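Local atomic coordinates of EmrA (Aquifex aeolicus, PDB entry 4TKO), a protein that serves as the periplasmic adaptor of a major facilitator superfamily multidrug efflux pump and probably contributes to the export of xenobiotics. Residues A12-L23 with F248-E259; L280-F288 with L335-E343. All coordinates share one frame; numbering follows the deposited sequence.

Contact 1. Residues A12-L23 with F248-E259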
# COMPACT_ATOMS: atom_id res chain seq x y z
N ALA A 12 -46.15 39.10 -6.16
CA ALA A 12 -45.27 38.83 -5.04
C ALA A 12 -44.76 37.39 -5.13
O ALA A 12 -45.23 36.50 -4.40
CB ALA A 12 -46.01 39.07 -3.71
N VAL A 13 -43.81 37.17 -6.04
CA VAL A 13 -43.33 35.81 -6.27
C VAL A 13 -41.81 35.71 -6.10
O VAL A 13 -41.04 36.50 -6.65
CB VAL A 13 -43.75 35.28 -7.69
CG1 VAL A 13 -44.66 36.27 -8.42
CG2 VAL A 13 -42.54 34.96 -8.54
N PHE A 14 -41.38 34.72 -5.32
CA PHE A 14 -39.95 34.51 -5.11
C PHE A 14 -39.59 33.09 -5.44
O PHE A 14 -40.18 32.16 -4.87
CB PHE A 14 -39.55 34.82 -3.66
CG PHE A 14 -40.06 36.13 -3.18
CD1 PHE A 14 -41.37 36.26 -2.71
CD2 PHE A 14 -39.26 37.26 -3.26
CE1 PHE A 14 -41.85 37.47 -2.30
CE2 PHE A 14 -39.73 38.47 -2.84
CZ PHE A 14 -41.03 38.58 -2.36
N VAL A 15 -38.64 32.93 -6.35
CA VAL A 15 -38.07 31.62 -6.59
C VAL A 15 -37.15 31.26 -5.41
O VAL A 15 -36.18 31.97 -5.08
CB VAL A 15 -37.31 31.57 -7.95
CG1 VAL A 15 -36.65 30.24 -8.15
CG2 VAL A 15 -38.27 31.83 -9.09
N LYS A 16 -37.45 30.14 -4.77
CA LYS A 16 -36.67 29.71 -3.61
C LYS A 16 -36.14 28.29 -3.76
O LYS A 16 -36.56 27.55 -4.65
CB LYS A 16 -37.52 29.81 -2.33
CG LYS A 16 -38.08 31.20 -2.08
CD LYS A 16 -38.34 31.45 -0.61
CE LYS A 16 -37.05 31.51 0.19
NZ LYS A 16 -37.30 31.80 1.63
N ALA A 17 -35.20 27.92 -2.90
CA ALA A 17 -34.57 26.61 -2.95
C ALA A 17 -34.61 25.93 -1.58
O ALA A 17 -34.06 26.44 -0.61
CB ALA A 17 -33.14 26.71 -3.45
N ASP A 18 -35.28 24.78 -1.52
CA ASP A 18 -35.36 24.02 -0.28
C ASP A 18 -34.00 23.46 0.14
O ASP A 18 -33.47 23.81 1.19
CB ASP A 18 -36.37 22.87 -0.41
CG ASP A 18 -37.74 23.24 0.13
OD1 ASP A 18 -37.80 24.07 1.06
OD2 ASP A 18 -38.74 22.69 -0.36
N GLU A 19 -33.44 22.60 -0.70
CA GLU A 19 -32.18 21.93 -0.37
C GLU A 19 -31.01 22.37 -1.23
O GLU A 19 -30.89 21.96 -2.39
CB GLU A 19 -32.35 20.41 -0.48
CG GLU A 19 -33.32 19.82 0.52
CD GLU A 19 -32.92 20.11 1.96
OE1 GLU A 19 -31.71 20.26 2.22
OE2 GLU A 19 -33.83 20.21 2.82
N LEU A 20 -30.12 23.18 -0.66
CA LEU A 20 -28.86 23.50 -1.30
C LEU A 20 -27.71 22.88 -0.51
O LEU A 20 -27.89 22.47 0.64
CB LEU A 20 -28.68 25.01 -1.45
CG LEU A 20 -28.68 25.89 -0.19
CD1 LEU A 20 -27.41 25.71 0.63
CD2 LEU A 20 -28.86 27.34 -0.58
N SER A 21 -26.53 22.83 -1.12
CA SER A 21 -25.37 22.20 -0.49
C SER A 21 -24.17 23.10 -0.55
O SER A 21 -23.94 23.77 -1.55
CB SER A 21 -25.04 20.88 -1.17
OG SER A 21 -26.21 20.10 -1.16
N TYR A 22 -23.41 23.12 0.54
CA TYR A 22 -22.23 23.95 0.61
C TYR A 22 -21.04 23.12 0.15
O TYR A 22 -20.93 21.96 0.52
CB TYR A 22 -22.05 24.49 2.04
CG TYR A 22 -23.19 25.41 2.48
CD1 TYR A 22 -23.30 26.70 1.98
CD2 TYR A 22 -24.15 24.98 3.39
CE1 TYR A 22 -24.34 27.53 2.36
CE2 TYR A 22 -25.17 25.81 3.80
CZ TYR A 22 -25.28 27.08 3.27
OH TYR A 22 -26.32 27.91 3.65
N LEU A 23 -20.18 23.69 -0.71
CA LEU A 23 -18.98 23.00 -1.17
C LEU A 23 -17.73 23.58 -0.55
O LEU A 23 -17.63 24.78 -0.35
CB LEU A 23 -18.85 23.06 -2.69
CG LEU A 23 -20.12 22.67 -3.42
CD1 LEU A 23 -19.88 22.75 -4.92
CD2 LEU A 23 -20.54 21.30 -2.98
N PHE A 248 -18.73 27.55 -2.34
CA PHE A 248 -19.97 27.82 -3.07
C PHE A 248 -21.15 27.16 -2.40
O PHE A 248 -21.00 26.27 -1.56
CB PHE A 248 -19.91 27.31 -4.52
CG PHE A 248 -18.73 27.80 -5.30
CD1 PHE A 248 -17.48 27.23 -5.13
CD2 PHE A 248 -18.88 28.82 -6.22
CE1 PHE A 248 -16.40 27.69 -5.85
CE2 PHE A 248 -17.80 29.28 -6.94
CZ PHE A 248 -16.56 28.71 -6.76
N ALA A 249 -22.34 27.60 -2.80
CA ALA A 249 -23.55 26.84 -2.54
C ALA A 249 -24.12 26.31 -3.87
O ALA A 249 -24.24 27.04 -4.84
CB ALA A 249 -24.55 27.69 -1.84
N LEU A 250 -24.44 25.02 -3.91
CA LEU A 250 -24.97 24.41 -5.11
C LEU A 250 -26.40 23.96 -4.89
O LEU A 250 -26.69 23.31 -3.89
CB LEU A 250 -24.13 23.22 -5.54
CG LEU A 250 -24.11 22.99 -7.05
CD1 LEU A 250 -23.57 24.22 -7.74
CD2 LEU A 250 -23.24 21.79 -7.37
N VAL A 251 -27.27 24.32 -5.82
CA VAL A 251 -28.68 23.97 -5.72
C VAL A 251 -29.02 22.85 -6.69
O VAL A 251 -28.68 22.90 -7.87
CB VAL A 251 -29.57 25.20 -6.00
CG1 VAL A 251 -31.06 24.79 -6.13
CG2 VAL A 251 -29.37 26.24 -4.92
N ASN A 252 -29.66 21.83 -6.16
CA ASN A 252 -30.18 20.77 -6.99
C ASN A 252 -31.45 21.30 -7.64
O ASN A 252 -32.40 21.66 -6.96
CB ASN A 252 -30.44 19.52 -6.15
CG ASN A 252 -31.37 18.54 -6.83
OD1 ASN A 252 -31.62 18.61 -8.03
ND2 ASN A 252 -31.89 17.61 -6.04
N PRO A 253 -31.46 21.36 -8.96
CA PRO A 253 -32.55 22.03 -9.66
C PRO A 253 -33.94 21.48 -9.30
O PRO A 253 -34.92 22.22 -9.36
CB PRO A 253 -32.22 21.79 -11.13
CG PRO A 253 -30.74 21.62 -11.15
CD PRO A 253 -30.40 20.90 -9.88
N GLU A 254 -34.02 20.22 -8.92
CA GLU A 254 -35.28 19.65 -8.46
C GLU A 254 -35.72 20.28 -7.14
O GLU A 254 -36.88 20.13 -6.75
CB GLU A 254 -35.17 18.12 -8.30
CG GLU A 254 -34.83 17.40 -9.61
CD GLU A 254 -34.42 15.94 -9.45
OE1 GLU A 254 -33.20 15.67 -9.30
OE2 GLU A 254 -35.31 15.07 -9.50
N SER A 255 -34.82 21.00 -6.48
CA SER A 255 -35.11 21.62 -5.18
C SER A 255 -35.98 22.87 -5.33
O SER A 255 -36.71 23.23 -4.41
CB SER A 255 -33.82 22.00 -4.45
OG SER A 255 -33.10 20.85 -4.09
N PHE A 256 -35.88 23.52 -6.48
CA PHE A 256 -36.58 24.78 -6.71
C PHE A 256 -38.12 24.71 -6.59
O PHE A 256 -38.79 23.76 -7.04
CB PHE A 256 -36.25 25.31 -8.10
CG PHE A 256 -34.88 25.87 -8.24
CD1 PHE A 256 -34.46 26.93 -7.44
CD2 PHE A 256 -34.00 25.37 -9.20
CE1 PHE A 256 -33.18 27.49 -7.58
CE2 PHE A 256 -32.73 25.93 -9.35
CZ PHE A 256 -32.32 26.99 -8.54
N TYR A 257 -38.66 25.76 -5.96
CA TYR A 257 -40.09 26.00 -5.94
C TYR A 257 -40.34 27.49 -5.99
O TYR A 257 -39.41 28.30 -5.85
CB TYR A 257 -40.75 25.40 -4.70
CG TYR A 257 -40.29 26.01 -3.40
CD1 TYR A 257 -39.05 25.69 -2.87
CD2 TYR A 257 -41.11 26.89 -2.69
CE1 TYR A 257 -38.63 26.22 -1.69
CE2 TYR A 257 -40.68 27.43 -1.48
CZ TYR A 257 -39.43 27.09 -1.00
OH TYR A 257 -38.96 27.60 0.19
N VAL A 258 -41.59 27.85 -6.20
CA VAL A 258 -41.95 29.26 -6.20
C VAL A 258 -42.72 29.54 -4.95
O VAL A 258 -43.57 28.74 -4.53
CB VAL A 258 -42.76 29.64 -7.44
CG1 VAL A 258 -43.26 31.07 -7.32
CG2 VAL A 258 -41.91 29.47 -8.68
N GLU A 259 -42.37 30.66 -4.31
CA GLU A 259 -43.07 31.08 -3.12
C GLU A 259 -43.84 32.34 -3.44
O GLU A 259 -43.29 33.33 -3.94
CB GLU A 259 -42.11 31.32 -1.96
CG GLU A 259 -42.81 31.66 -0.63
CD GLU A 259 -41.93 32.48 0.32
OE1 GLU A 259 -42.01 32.26 1.55
OE2 GLU A 259 -41.17 33.37 -0.15
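Val15 pairs with Val258 and Leu20 with Val251 in two antiparallel runs whose register slips by two residues between Ala17 and Leu20, the axes lying 4.6 Å apart for 13-17 with 256-259 and 4.5 Å for 20-23 with 248-251. This two-part pairing is consistent with strand 7-24 running between the β-barrel and the barrel-sandwich hybrid that are characteristic of membrane fusion proteins. Phe14 with Glu259 and Lys16 with Tyr257 are hydrogen-bonded pairs in the first run, and Ser21 with Leu250 in the second.

The face with Val15, Ala17, Leu20, Val251, Phe256 and Val258 is largely apolar. Here the CB of Ala17 bridges the runs, 3.9 Å from CG1 of Val251 and 4.2 Å from CE1 of Phe256, while CG1 of Val251 also sits over one face of the Phe256 ring. On the other face the first run carries Lys16, Tyr257 and Glu259, whereas the second carries Leu23, Phe248 and Leu250. Tyr257 has its CG between the backbone N and the carbonyl carbon (chi1 64°), which turns the ring across its neighbouring strand, and CB of Lys16 makes a CH-pi contact over it, 4.0 Å from the centroid. Lys325 forms a salt bridge with Asp18 and a cation-pi contact with the same tyrosine. Asp18 comes in obliquely, its carboxylate plane 30° from that of the ring, with OD1 3.6 Å from CE1 of Tyr257.

Contact 2. Residues L280-F288 with L335-E343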
# COMPACT_ATOMS: atom_id res chain seq x y z
N LEU A 280 -41.76 34.38 -15.09
CA LEU A 280 -40.64 35.11 -14.52
C LEU A 280 -40.15 36.19 -15.48
O LEU A 280 -40.03 35.97 -16.68
CB LEU A 280 -39.50 34.13 -14.18
CG LEU A 280 -40.00 32.97 -13.30
CD1 LEU A 280 -39.03 31.81 -13.24
CD2 LEU A 280 -40.31 33.48 -11.91
N ASP A 281 -39.82 37.35 -14.94
CA ASP A 281 -39.37 38.43 -15.80
C ASP A 281 -38.13 38.05 -16.59
O ASP A 281 -37.95 38.50 -17.72
CB ASP A 281 -39.11 39.66 -14.95
CG ASP A 281 -40.33 40.03 -14.10
OD1 ASP A 281 -41.48 39.94 -14.61
OD2 ASP A 281 -40.13 40.40 -12.92
N ALA A 282 -37.29 37.21 -16.01
CA ALA A 282 -36.07 36.78 -16.69
C ALA A 282 -36.38 35.97 -17.94
O ALA A 282 -35.60 35.96 -18.89
CB ALA A 282 -35.20 35.98 -15.75
N TYR A 283 -37.51 35.28 -17.96
CA TYR A 283 -37.81 34.40 -19.09
C TYR A 283 -39.21 34.62 -19.65
O TYR A 283 -40.15 33.90 -19.30
CB TYR A 283 -37.61 32.94 -18.68
CG TYR A 283 -36.23 32.67 -18.12
CD1 TYR A 283 -35.09 32.89 -18.90
CD2 TYR A 283 -36.06 32.20 -16.82
CE1 TYR A 283 -33.82 32.65 -18.40
CE2 TYR A 283 -34.80 31.94 -16.31
CZ TYR A 283 -33.68 32.17 -17.10
OH TYR A 283 -32.43 31.92 -16.59
N PRO A 284 -39.34 35.62 -20.51
CA PRO A 284 -40.57 36.05 -21.18
C PRO A 284 -41.22 34.96 -22.02
O PRO A 284 -42.45 34.93 -22.11
CB PRO A 284 -40.09 37.19 -22.08
CG PRO A 284 -38.93 37.75 -21.35
CD PRO A 284 -38.24 36.56 -20.74
N ASP A 285 -40.42 34.08 -22.60
CA ASP A 285 -40.94 33.10 -23.55
C ASP A 285 -41.19 31.76 -22.88
O ASP A 285 -41.40 30.75 -23.56
CB ASP A 285 -39.98 32.92 -24.73
CG ASP A 285 -39.41 34.24 -25.22
OD1 ASP A 285 -40.19 35.19 -25.41
OD2 ASP A 285 -38.18 34.34 -25.42
N ILE A 286 -41.16 31.73 -21.55
CA ILE A 286 -41.41 30.49 -20.85
C ILE A 286 -42.50 30.58 -19.80
O ILE A 286 -42.52 31.48 -18.97
CB ILE A 286 -40.18 29.97 -20.14
CG1 ILE A 286 -39.06 29.72 -21.14
CG2 ILE A 286 -40.53 28.71 -19.35
CD1 ILE A 286 -37.73 29.35 -20.46
N LEU A 287 -43.40 29.60 -19.83
CA LEU A 287 -44.43 29.50 -18.83
C LEU A 287 -44.17 28.31 -17.91
O LEU A 287 -44.47 27.17 -18.25
CB LEU A 287 -45.80 29.35 -19.47
CG LEU A 287 -46.89 29.39 -18.40
CD1 LEU A 287 -47.09 30.83 -17.91
CD2 LEU A 287 -48.18 28.78 -18.90
N PHE A 288 -43.61 28.58 -16.73
CA PHE A 288 -43.52 27.55 -15.73
C PHE A 288 -44.91 27.23 -15.20
O PHE A 288 -45.81 28.05 -15.27
CB PHE A 288 -42.60 27.97 -14.61
CG PHE A 288 -41.18 28.07 -15.04
CD1 PHE A 288 -40.34 26.97 -14.95
CD2 PHE A 288 -40.69 29.26 -15.57
CE1 PHE A 288 -39.02 27.06 -15.36
CE2 PHE A 288 -39.37 29.35 -16.00
CZ PHE A 288 -38.54 28.24 -15.89
N LEU A 335 -32.89 26.51 -15.59
CA LEU A 335 -32.91 27.94 -15.88
C LEU A 335 -33.22 28.83 -14.68
O LEU A 335 -33.05 30.04 -14.77
CB LEU A 335 -33.95 28.24 -16.96
CG LEU A 335 -33.71 27.83 -18.40
CD1 LEU A 335 -34.96 28.16 -19.15
CD2 LEU A 335 -32.54 28.58 -18.96
N LEU A 336 -33.69 28.24 -13.58
CA LEU A 336 -34.09 29.02 -12.41
C LEU A 336 -32.92 29.46 -11.51
O LEU A 336 -31.94 28.72 -11.34
CB LEU A 336 -35.10 28.21 -11.60
CG LEU A 336 -36.31 27.65 -12.34
CD1 LEU A 336 -36.96 26.60 -11.49
CD2 LEU A 336 -37.32 28.72 -12.65
N ARG A 337 -33.03 30.66 -10.95
CA ARG A 337 -32.09 31.23 -9.97
C ARG A 337 -32.85 31.66 -8.69
O ARG A 337 -33.95 32.20 -8.79
CB ARG A 337 -31.36 32.44 -10.56
CG ARG A 337 -30.12 32.20 -11.44
CD ARG A 337 -30.25 30.93 -12.23
NE ARG A 337 -29.20 30.79 -13.23
CZ ARG A 337 -29.07 29.73 -14.02
NH1 ARG A 337 -29.91 28.71 -13.92
NH2 ARG A 337 -28.09 29.68 -14.91
N VAL A 338 -32.29 31.44 -7.51
CA VAL A 338 -32.94 31.92 -6.28
C VAL A 338 -33.15 33.43 -6.34
O VAL A 338 -32.22 34.15 -6.68
CB VAL A 338 -32.13 31.61 -4.99
CG1 VAL A 338 -32.66 32.43 -3.85
CG2 VAL A 338 -32.19 30.14 -4.64
N GLY A 339 -34.35 33.90 -6.04
CA GLY A 339 -34.59 35.33 -5.99
C GLY A 339 -35.37 35.92 -7.15
O GLY A 339 -35.78 37.09 -7.13
N MET A 340 -35.57 35.11 -8.19
CA MET A 340 -36.29 35.57 -9.37
C MET A 340 -37.74 35.90 -9.04
O MET A 340 -38.40 35.19 -8.28
CB MET A 340 -36.22 34.51 -10.47
CG MET A 340 -34.96 34.57 -11.32
SD MET A 340 -34.97 33.37 -12.66
CE MET A 340 -35.90 32.03 -11.91
N GLY A 341 -38.23 36.99 -9.62
CA GLY A 341 -39.62 37.38 -9.48
C GLY A 341 -40.39 37.31 -10.78
O GLY A 341 -39.89 36.84 -11.81
N GLY A 342 -41.62 37.78 -10.75
CA GLY A 342 -42.50 37.71 -11.90
C GLY A 342 -43.95 37.77 -11.47
O GLY A 342 -44.29 38.50 -10.55
N GLU A 343 -44.79 36.98 -12.12
CA GLU A 343 -46.23 37.07 -11.94
C GLU A 343 -46.76 35.67 -11.85
O GLU A 343 -46.23 34.78 -12.52
CB GLU A 343 -46.86 37.82 -13.10
CG GLU A 343 -48.29 38.24 -12.89
CD GLU A 343 -48.73 39.27 -13.93
OE1 GLU A 343 -48.49 40.48 -13.69
OE2 GLU A 343 -49.30 38.88 -14.97
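Tyr283 reaches across to Leu335, where its hydroxyl donates a hydrogen bond of 2.7 Å from OH to the main-chain O. The bond lies in the carbonyl plane on a lone pair, and that oxygen sits at the edge of the tyrosine ring. A second bond runs from Asp281 N to Gly341 O (3.2 Å, 155° at the hydrogen), with the donor tilted from the carbonyl plane; CA of Leu280 makes a CA-H...O contact with the same oxygen. Within 280-288, Leu280 O accepts from Tyr283 N and Tyr283 O from Ile286 N, closing two successive type I turns. On the other segment, Arg337 NH1 gives a bond of 3.3 Å to Leu336 O, arriving from above the carbonyl plane, and also serves Ser334 O.

Apolar groups fill in between these bonds. CD2 of Leu336 lies over one face of the Phe288 ring, 3.8 Å from its centroid, in a CH-pi contact, and it also touches CD1 of Leu280. Bent at chi3 (-32°), Met340 brings CE to Leu280, while its SD makes an oblique Met-aromatic contact with Tyr283. Such packing of a connection between adjacent antiparallel strands, here 275-280 and 288-295, against the segment entering strand 342-347 belongs to the β-barrel domain of this adaptor family.

How the contacts relate
Contacts 1 and 2 meet in one antiparallel sheet, their centres 14 Å apart, because strand 7-24 is a neighbour of strand 342-347 as well as of 256-263. Val15 makes the main-chain link: besides facing Val258 in contact 1, its O lies 2.8 Å from Gly339 N and its N 3.0 Å from Met340 O, both probable hydrogen bonds to the turn of contact 2. The Phe256 ring also packs against Leu336, near its main-chain O. A magnesium ion lies on the contact 2 side, about 4 Å from the Asp281 side chain and about 8 Å from that of Val13. Contact 1 probably extends toward the barrel-sandwich hybrid, while contact 2 stays within the β-barrel.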